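Local structure of putative cell adhesion protein (Parabacteroides distasonis, 3LIU) at residues S117-T122 with Y283-T288; S350-Y353 with K359-I362. The protein is probably a fimbrial subunit of the FimA/Mfa1 family, which would assemble with others into pili and serve in cell adhesion. All coordinates share one frame; numbering follows the deposited sequence.

How the contacts relate
Both contacts involve tyrosine hydroxyls that reach across to a loop or turn, and they lie near the middle of the chain, their centres about 5 Å (contact 1) and 12 Å (contact 2) from its centre and about 16 Å from each other. Contact 1 brings residues 117-122 up to residues 283-288, on strand 282-284, and contact 2 ties the loop at 350-353 to strand 358-366. Strands 282-284 and 358-366 both pair with strand 172-185. The two contacts also touch directly: Tyr353 CB packs 3.4 Å from Asn287 O, and its ring atom CD2 lies 3.6 Å from Thr288 O. Each joins a loop to neighbouring strands by a tyrosine hydroxyl hydrogen bond plus packing.

Contact 1 (S117-T122 with Y283-T288); sequences SDETLT and YVYENT
The ring of Tyr285 meets the side chain of Glu119 nearly at a right angle, the carboxylate plane turned 82° from the ring plane. Its hydroxyl OH donates a hydrogen bond of 2.7 Å to Glu119 OE2, which accepts through its anti lone pair, the one directed away from the other carboxylate oxygen. This oxygen lies at the ring edge, in its plane. With CG anti to the carbonyl carbon (chi1 -54°), the glutamate sets CG beside the phenol, 3.3 Å from Tyr285 OH, and the bend at chi2 (-69°) turns the carboxylate to the hydroxyl. OE2 has a second hydrogen-bond partner in Thr126, while OE1 forms a salt bridge with Lys123, so both carboxylate oxygens are engaged and the group is probably held in one rotation.

Tyr283 makes an apolar counterpart: Leu121 crosses it roughly perpendicularly, and methyl CD2 lies 3.6 Å from Tyr283 OH and 4.0 Å from CE2. Glu119, at the centre of an inverse gamma turn, also sets its carbonyl O near the ring edge, 4.0 Å from Tyr283 CD2. The turn belongs to the loop between strands 113-115 and 127-136, and Glu119 and Tyr285 both pack on Ile114 of the first of these and on Val175 of strand 172-185.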
ATOM      1  N   SER A 117      -2.753  -8.663   5.495  1.00 11.91           N
ATOM      2  CA  SER A 117      -2.254  -9.195   6.726  1.00 13.02           C
ATOM      3  C   SER A 117      -0.914  -9.936   6.569  1.00 15.05           C
ATOM      4  O   SER A 117      -0.244 -10.155   7.586  1.00 16.62           O
ATOM      5  CB  SER A 117      -3.330 -10.113   7.395  1.00 15.50           C
ATOM      6  OG  SER A 117      -3.587 -11.232   6.562  1.00 11.66           O
ATOM      7  N   ASP A 118      -0.531 -10.320   5.336  1.00 11.57           N
ATOM      8  CA  ASP A 118       0.800 -10.822   5.070  1.00 14.59           C
ATOM      9  C   ASP A 118       1.868  -9.754   4.957  1.00 15.52           C
ATOM     10  O   ASP A 118       3.039 -10.119   4.926  1.00 13.93           O
ATOM     11  CB  ASP A 118       0.883 -11.613   3.761  1.00 12.08           C
ATOM     12  CG  ASP A 118       0.057 -12.894   3.784  1.00 17.94           C
ATOM     13  OD1 ASP A 118      -0.088 -13.466   4.851  1.00 19.78           O
ATOM     14  OD2 ASP A 118      -0.424 -13.309   2.734  1.00 18.78           O
ATOM     15  N   GLU A 119       1.513  -8.469   4.868  1.00 14.56           N
ATOM     16  CA  GLU A 119       2.544  -7.435   4.559  1.00 14.59           C
ATOM     17  C   GLU A 119       3.299  -6.926   5.792  1.00 12.66           C
ATOM     18  O   GLU A 119       2.990  -5.878   6.337  1.00 12.46           O
ATOM     19  CB  GLU A 119       1.938  -6.267   3.782  1.00 16.50           C
ATOM     20  CG  GLU A 119       1.206  -6.680   2.514  1.00 17.50           C
ATOM     21  CD  GLU A 119       2.132  -7.200   1.401  1.00 20.93           C
ATOM     22  OE1 GLU A 119       3.391  -7.215   1.549  1.00 18.18           O
ATOM     23  OE2 GLU A 119       1.578  -7.640   0.377  1.00 11.51           O
ATOM     24  N   THR A 120       4.289  -7.692   6.204  1.00 11.65           N
ATOM     25  CA  THR A 120       5.194  -7.334   7.302  1.00 14.87           C
ATOM     26  C   THR A 120       6.631  -7.173   6.815  1.00 13.67           C
ATOM     27  O   THR A 120       7.022  -7.693   5.761  1.00 14.89           O
ATOM     28  CB  THR A 120       5.196  -8.430   8.364  1.00 16.60           C
ATOM     29  OG1 THR A 120       5.718  -9.622   7.767  1.00 21.27           O
ATOM     30  CG2 THR A 120       3.743  -8.693   8.880  1.00 13.89           C
ATOM     31  N   LEU A 121       7.433  -6.461   7.596  1.00 14.49           N
ATOM     32  CA  LEU A 121       8.828  -6.326   7.277  1.00 14.44           C
ATOM     33  C   LEU A 121       9.479  -7.690   7.411  1.00 12.97           C
ATOM     34  O   LEU A 121      10.389  -7.979   6.709  1.00 14.81           O
ATOM     35  CB  LEU A 121       9.517  -5.248   8.120  1.00 13.44           C
ATOM     36  CG  LEU A 121       8.982  -3.834   7.971  1.00 15.47           C
ATOM     37  CD1 LEU A 121       9.835  -2.868   8.799  1.00 23.64           C
ATOM     38  CD2 LEU A 121       8.920  -3.421   6.484  1.00 16.31           C
ATOM     39  N   THR A 122       8.971  -8.574   8.250  1.00 17.12           N
ATOM     40  CA  THR A 122       9.549  -9.940   8.282  1.00 17.86           C
ATOM     41  C   THR A 122       9.386 -10.724   7.000  1.00 15.20           C
ATOM     42  O   THR A 122      10.343 -11.307   6.535  1.00 14.37           O
ATOM     43  CB  THR A 122       9.044 -10.766   9.455  1.00 19.32           C
ATOM     44  OG1 THR A 122       9.282 -10.023  10.645  1.00 26.96           O
ATOM     45  CG2 THR A 122       9.803 -12.086   9.538  1.00 19.59           C
ATOM     46  N   TYR A 283       0.825   0.376   6.637  1.00 11.63           N
ATOM     47  CA  TYR A 283       0.854  -0.131   5.299  1.00 11.40           C
ATOM     48  C   TYR A 283      -0.533  -0.586   4.869  1.00 12.94           C
ATOM     49  O   TYR A 283      -1.221  -1.327   5.590  1.00 11.41           O
ATOM     50  CB  TYR A 283       1.830  -1.314   5.175  1.00 13.75           C
ATOM     51  CG  TYR A 283       3.246  -1.057   5.591  1.00 13.52           C
ATOM     52  CD1 TYR A 283       3.887   0.157   5.271  1.00 20.75           C
ATOM     53  CD2 TYR A 283       3.968  -2.014   6.297  1.00 18.29           C
ATOM     54  CE1 TYR A 283       5.190   0.415   5.686  1.00 20.81           C
ATOM     55  CE2 TYR A 283       5.280  -1.781   6.671  1.00 21.77           C
ATOM     56  CZ  TYR A 283       5.887  -0.576   6.353  1.00 21.81           C
ATOM     57  OH  TYR A 283       7.183  -0.325   6.747  1.00 14.57           O
ATOM     58  N   VAL A 284      -0.914  -0.168   3.660  1.00 12.76           N
ATOM     59  CA  VAL A 284      -2.258  -0.412   3.159  1.00 12.53           C
ATOM     60  C   VAL A 284      -2.116  -0.689   1.672  1.00 10.79           C
ATOM     61  O   VAL A 284      -1.078  -0.348   1.069  1.00 12.75           O
ATOM     62  CB  VAL A 284      -3.224   0.827   3.392  1.00 11.47           C
ATOM     63  CG1 VAL A 284      -3.425   1.118   4.849  1.00 11.60           C
ATOM     64  CG2 VAL A 284      -2.709   2.076   2.688  1.00 10.96           C
ATOM     65  N   TYR A 285      -3.138  -1.289   1.070  1.00 13.31           N
ATOM     66  CA  TYR A 285      -3.167  -1.445  -0.390  1.00 12.21           C
ATOM     67  C   TYR A 285      -3.874  -0.222  -1.010  1.00 11.72           C
ATOM     68  O   TYR A 285      -4.442   0.643  -0.298  1.00 10.67           O
ATOM     69  CB  TYR A 285      -3.855  -2.763  -0.818  1.00 12.82           C
ATOM     70  CG  TYR A 285      -3.119  -4.067  -0.496  1.00 10.24           C
ATOM     71  CD1 TYR A 285      -1.741  -4.177  -0.630  1.00 10.66           C
ATOM     72  CD2 TYR A 285      -3.821  -5.203  -0.108  1.00  9.54           C
ATOM     73  CE1 TYR A 285      -1.078  -5.346  -0.369  1.00 11.50           C
ATOM     74  CE2 TYR A 285      -3.142  -6.423   0.152  1.00 10.64           C
ATOM     75  CZ  TYR A 285      -1.795  -6.474   0.032  1.00  7.57           C
ATOM     76  OH  TYR A 285      -1.075  -7.605   0.313  1.00  7.21           O
ATOM     77  N   GLU A 286      -3.893  -0.184  -2.338  1.00 12.14           N
ATOM     78  CA  GLU A 286      -4.543   0.920  -3.035  1.00 11.43           C
ATOM     79  C   GLU A 286      -6.019   0.969  -2.727  1.00  9.16           C
ATOM     80  O   GLU A 286      -6.693  -0.058  -2.598  1.00 10.17           O
ATOM     81  CB  GLU A 286      -4.363   0.836  -4.558  1.00  9.09           C
ATOM     82  CG  GLU A 286      -2.912   0.903  -5.019  1.00 16.11           C
ATOM     83  CD  GLU A 286      -2.760   1.222  -6.504  1.00 16.23           C
ATOM     84  OE1 GLU A 286      -3.530   0.653  -7.312  1.00 14.43           O
ATOM     85  OE2 GLU A 286      -1.816   1.987  -6.855  1.00 12.31           O
ATOM     86  N   ASN A 287      -6.493   2.192  -2.580  1.00  9.91           N
ATOM     87  CA  ASN A 287      -7.894   2.508  -2.505  1.00 10.60           C
ATOM     88  C   ASN A 287      -8.135   3.934  -3.037  1.00 10.24           C
ATOM     89  O   ASN A 287      -7.733   4.928  -2.409  1.00 12.15           O
ATOM     90  CB  ASN A 287      -8.395   2.399  -1.078  1.00 11.98           C
ATOM     91  CG  ASN A 287      -9.902   2.631  -0.979  1.00 11.10           C
ATOM     92  OD1 ASN A 287     -10.552   2.834  -1.994  1.00 13.58           O
ATOM     93  ND2 ASN A 287     -10.443   2.656   0.242  1.00  9.41           N
ATOM     94  N   THR A 288      -8.697   4.008  -4.220  1.00  8.42           N
ATOM     95  CA  THR A 288      -9.111   5.266  -4.829  1.00 12.01           C
ATOM     96  C   THR A 288     -10.595   5.293  -5.008  1.00 14.07           C
ATOM     97  O   THR A 288     -11.187   6.358  -5.095  1.00 14.53           O
ATOM     98  CB  THR A 288      -8.438   5.511  -6.204  1.00 12.91           C
ATOM     99  OG1 THR A 288      -8.923   4.564  -7.159  1.00 11.39           O
ATOM    100  CG2 THR A 288      -6.916   5.379  -6.054  1.00 11.32           C
TER

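Contact 2 (S350-Y353 with K359-I362); sequences SKFY and KYEI
With CG anti to the carbonyl carbon (chi1 -70°), Tyr360 sends its phenol from strand 358-366 toward the loop at 350-353, while Phe352, whose CG is anti to the backbone N (chi1 -162°), swings its ring to meet the hydroxyl. Tyr360 OH donates a short hydrogen bond of 2.6 Å to Tyr353 O, lying in the carbonyl plane on a lone pair, with a C=O...donor angle of 138°. The same hydroxyl sits at the edge of the Phe352 ring, near its plane, 3.3 Å from CE2 and 3.4 Å from CD2. Phe352 CE2 also comes within 4.2 Å of Tyr360 CZ as the two side chains pass at a slant.

The arrangement fastens the loop that follows the two-stranded antiparallel sheet 340-343/347-350 to strand 358-366, which runs parallel to strand 172-185 and antiparallel to strand 383-391, consistent with the beta-rich architecture of a FimA/Mfa1-family fimbrillin. Tyr360 OH is gripped a second time, by the backbone N of Gln355, so the buried hydroxyl both donates and accepts. A phenylalanine here would probably leave Tyr353 O and the Gln355 amide without this shared partner. Val389 of strand 383-391 touches both Phe352 and Tyr360, while the Tyr353 ring stacks with His306.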
ATOM      1  N   SER A 350      -6.197  16.748  -6.428  1.00 15.59           N
ATOM      2  CA  SER A 350      -7.429  16.419  -5.741  1.00 17.25           C
ATOM      3  C   SER A 350      -7.776  14.980  -6.136  1.00 13.63           C
ATOM      4  O   SER A 350      -7.448  14.511  -7.218  1.00 16.79           O
ATOM      5  CB  SER A 350      -8.561  17.376  -6.135  1.00 18.75           C
ATOM      6  OG  SER A 350      -8.962  17.043  -7.450  1.00 19.86           O
ATOM      7  N   LYS A 351      -8.423  14.285  -5.226  1.00 14.19           N
ATOM      8  CA  LYS A 351      -8.879  12.919  -5.462  1.00 15.15           C
ATOM      9  C   LYS A 351      -7.752  11.953  -5.805  1.00 14.24           C
ATOM     10  O   LYS A 351      -7.965  11.015  -6.520  1.00 12.81           O
ATOM     11  CB  LYS A 351      -9.998  12.902  -6.515  1.00 15.18           C
ATOM     12  CG  LYS A 351     -11.249  13.674  -6.060  1.00 22.00           C
ATOM     13  CD  LYS A 351     -12.298  13.805  -7.146  1.00 35.94           C
ATOM     14  CE  LYS A 351     -13.357  14.867  -6.808  1.00 41.84           C
ATOM     15  NZ  LYS A 351     -13.971  14.673  -5.441  1.00 42.73           N
ATOM     16  N   PHE A 352      -6.559  12.182  -5.266  1.00 12.05           N
ATOM     17  CA  PHE A 352      -5.429  11.268  -5.433  1.00 13.09           C
ATOM     18  C   PHE A 352      -5.682   9.970  -4.635  1.00 11.56           C
ATOM     19  O   PHE A 352      -5.342   8.863  -5.082  1.00 11.46           O
ATOM     20  CB  PHE A 352      -4.156  11.957  -4.913  1.00 13.20           C
ATOM     21  CG  PHE A 352      -2.899  11.340  -5.387  1.00 16.74           C
ATOM     22  CD1 PHE A 352      -2.390  11.652  -6.654  1.00 12.89           C
ATOM     23  CD2 PHE A 352      -2.200  10.464  -4.570  1.00 12.30           C
ATOM     24  CE1 PHE A 352      -1.215  11.059  -7.101  1.00 17.82           C
ATOM     25  CE2 PHE A 352      -1.032   9.882  -4.984  1.00 16.13           C
ATOM     26  CZ  PHE A 352      -0.525  10.170  -6.255  1.00 13.25           C
ATOM     27  N   TYR A 353      -6.206  10.130  -3.420  1.00 11.35           N
ATOM     28  CA  TYR A 353      -6.453   9.004  -2.527  1.00 12.75           C
ATOM     29  C   TYR A 353      -5.182   8.138  -2.340  1.00 11.25           C
ATOM     30  O   TYR A 353      -4.075   8.682  -2.261  1.00  7.71           O
ATOM     31  CB  TYR A 353      -7.731   8.234  -2.976  1.00 12.59           C
ATOM     32  CG  TYR A 353      -8.964   9.119  -2.909  1.00 14.14           C
ATOM     33  CD1 TYR A 353      -9.369   9.661  -1.699  1.00  9.63           C
ATOM     34  CD2 TYR A 353      -9.711   9.426  -4.042  1.00 17.93           C
ATOM     35  CE1 TYR A 353     -10.477  10.478  -1.612  1.00  7.14           C
ATOM     36  CE2 TYR A 353     -10.829  10.252  -3.960  1.00 13.08           C
ATOM     37  CZ  TYR A 353     -11.193  10.768  -2.733  1.00 14.65           C
ATOM     38  OH  TYR A 353     -12.278  11.584  -2.595  1.00 15.46           O
ATOM     39  N   LYS A 359       4.557   7.446   0.080  1.00 17.47           N
ATOM     40  CA  LYS A 359       4.479   7.699   1.489  1.00 16.41           C
ATOM     41  C   LYS A 359       3.587   8.918   1.642  1.00 16.33           C
ATOM     42  O   LYS A 359       3.777   9.925   0.951  1.00 17.45           O
ATOM     43  CB  LYS A 359       5.833   8.026   2.059  1.00 16.47           C
ATOM     44  CG  LYS A 359       6.769   6.878   2.136  1.00 26.65           C
ATOM     45  CD  LYS A 359       7.766   7.139   3.237  1.00 27.11           C
ATOM     46  CE  LYS A 359       8.626   5.958   3.453  1.00 25.73           C
ATOM     47  NZ  LYS A 359       9.312   5.990   4.773  1.00 31.49           N
ATOM     48  N   TYR A 360       2.609   8.791   2.529  1.00 12.45           N
ATOM     49  CA  TYR A 360       1.667   9.835   2.868  1.00 12.33           C
ATOM     50  C   TYR A 360       2.036  10.358   4.255  1.00 14.64           C
ATOM     51  O   TYR A 360       2.114   9.578   5.235  1.00 16.70           O
ATOM     52  CB  TYR A 360       0.248   9.269   2.867  1.00 15.83           C
ATOM     53  CG  TYR A 360      -0.242   8.923   1.515  1.00  9.39           C
ATOM     54  CD1 TYR A 360       0.164   7.751   0.890  1.00 12.73           C
ATOM     55  CD2 TYR A 360      -1.130   9.748   0.839  1.00 13.77           C
ATOM     56  CE1 TYR A 360      -0.298   7.423  -0.382  1.00  9.53           C
ATOM     57  CE2 TYR A 360      -1.589   9.426  -0.425  1.00 13.27           C
ATOM     58  CZ  TYR A 360      -1.158   8.292  -1.045  1.00 12.03           C
ATOM     59  OH  TYR A 360      -1.619   7.996  -2.314  1.00 12.67           O
ATOM     60  N   GLU A 361       2.343  11.650   4.322  1.00 13.96           N
ATOM     61  CA  GLU A 361       2.701  12.318   5.575  0.50 14.86           C
ATOM     62  C   GLU A 361       1.620  13.323   5.882  1.00 16.95           C
ATOM     63  O   GLU A 361       1.456  14.313   5.152  1.00 15.65           O
ATOM     64  CB  GLU A 361       4.047  13.024   5.445  0.50 17.21           C
ATOM     65  CG  GLU A 361       5.189  12.109   5.086  0.50 19.40           C
ATOM     66  CD  GLU A 361       5.573  11.172   6.213  0.50 25.91           C
ATOM     67  OE1 GLU A 361       5.190  11.440   7.376  0.50 24.90           O
ATOM     68  OE2 GLU A 361       6.257  10.168   5.930  0.50 28.69           O
ATOM     69  N   ILE A 362       0.832  13.037   6.937  1.00 17.08           N
ATOM     70  CA  ILE A 362      -0.368  13.821   7.304  1.00 16.47           C
ATOM     71  C   ILE A 362      -0.066  14.712   8.524  1.00 16.86           C
ATOM     72  O   ILE A 362       0.406  14.230   9.551  1.00 14.47           O
ATOM     73  CB  ILE A 362      -1.566  12.869   7.599  1.00 16.52           C
ATOM     74  CG1 ILE A 362      -1.840  12.005   6.347  1.00 20.22           C
ATOM     75  CG2 ILE A 362      -2.803  13.660   8.061  1.00 19.30           C
ATOM     76  CD1 ILE A 362      -2.908  11.010   6.471  1.00 19.01           C
TER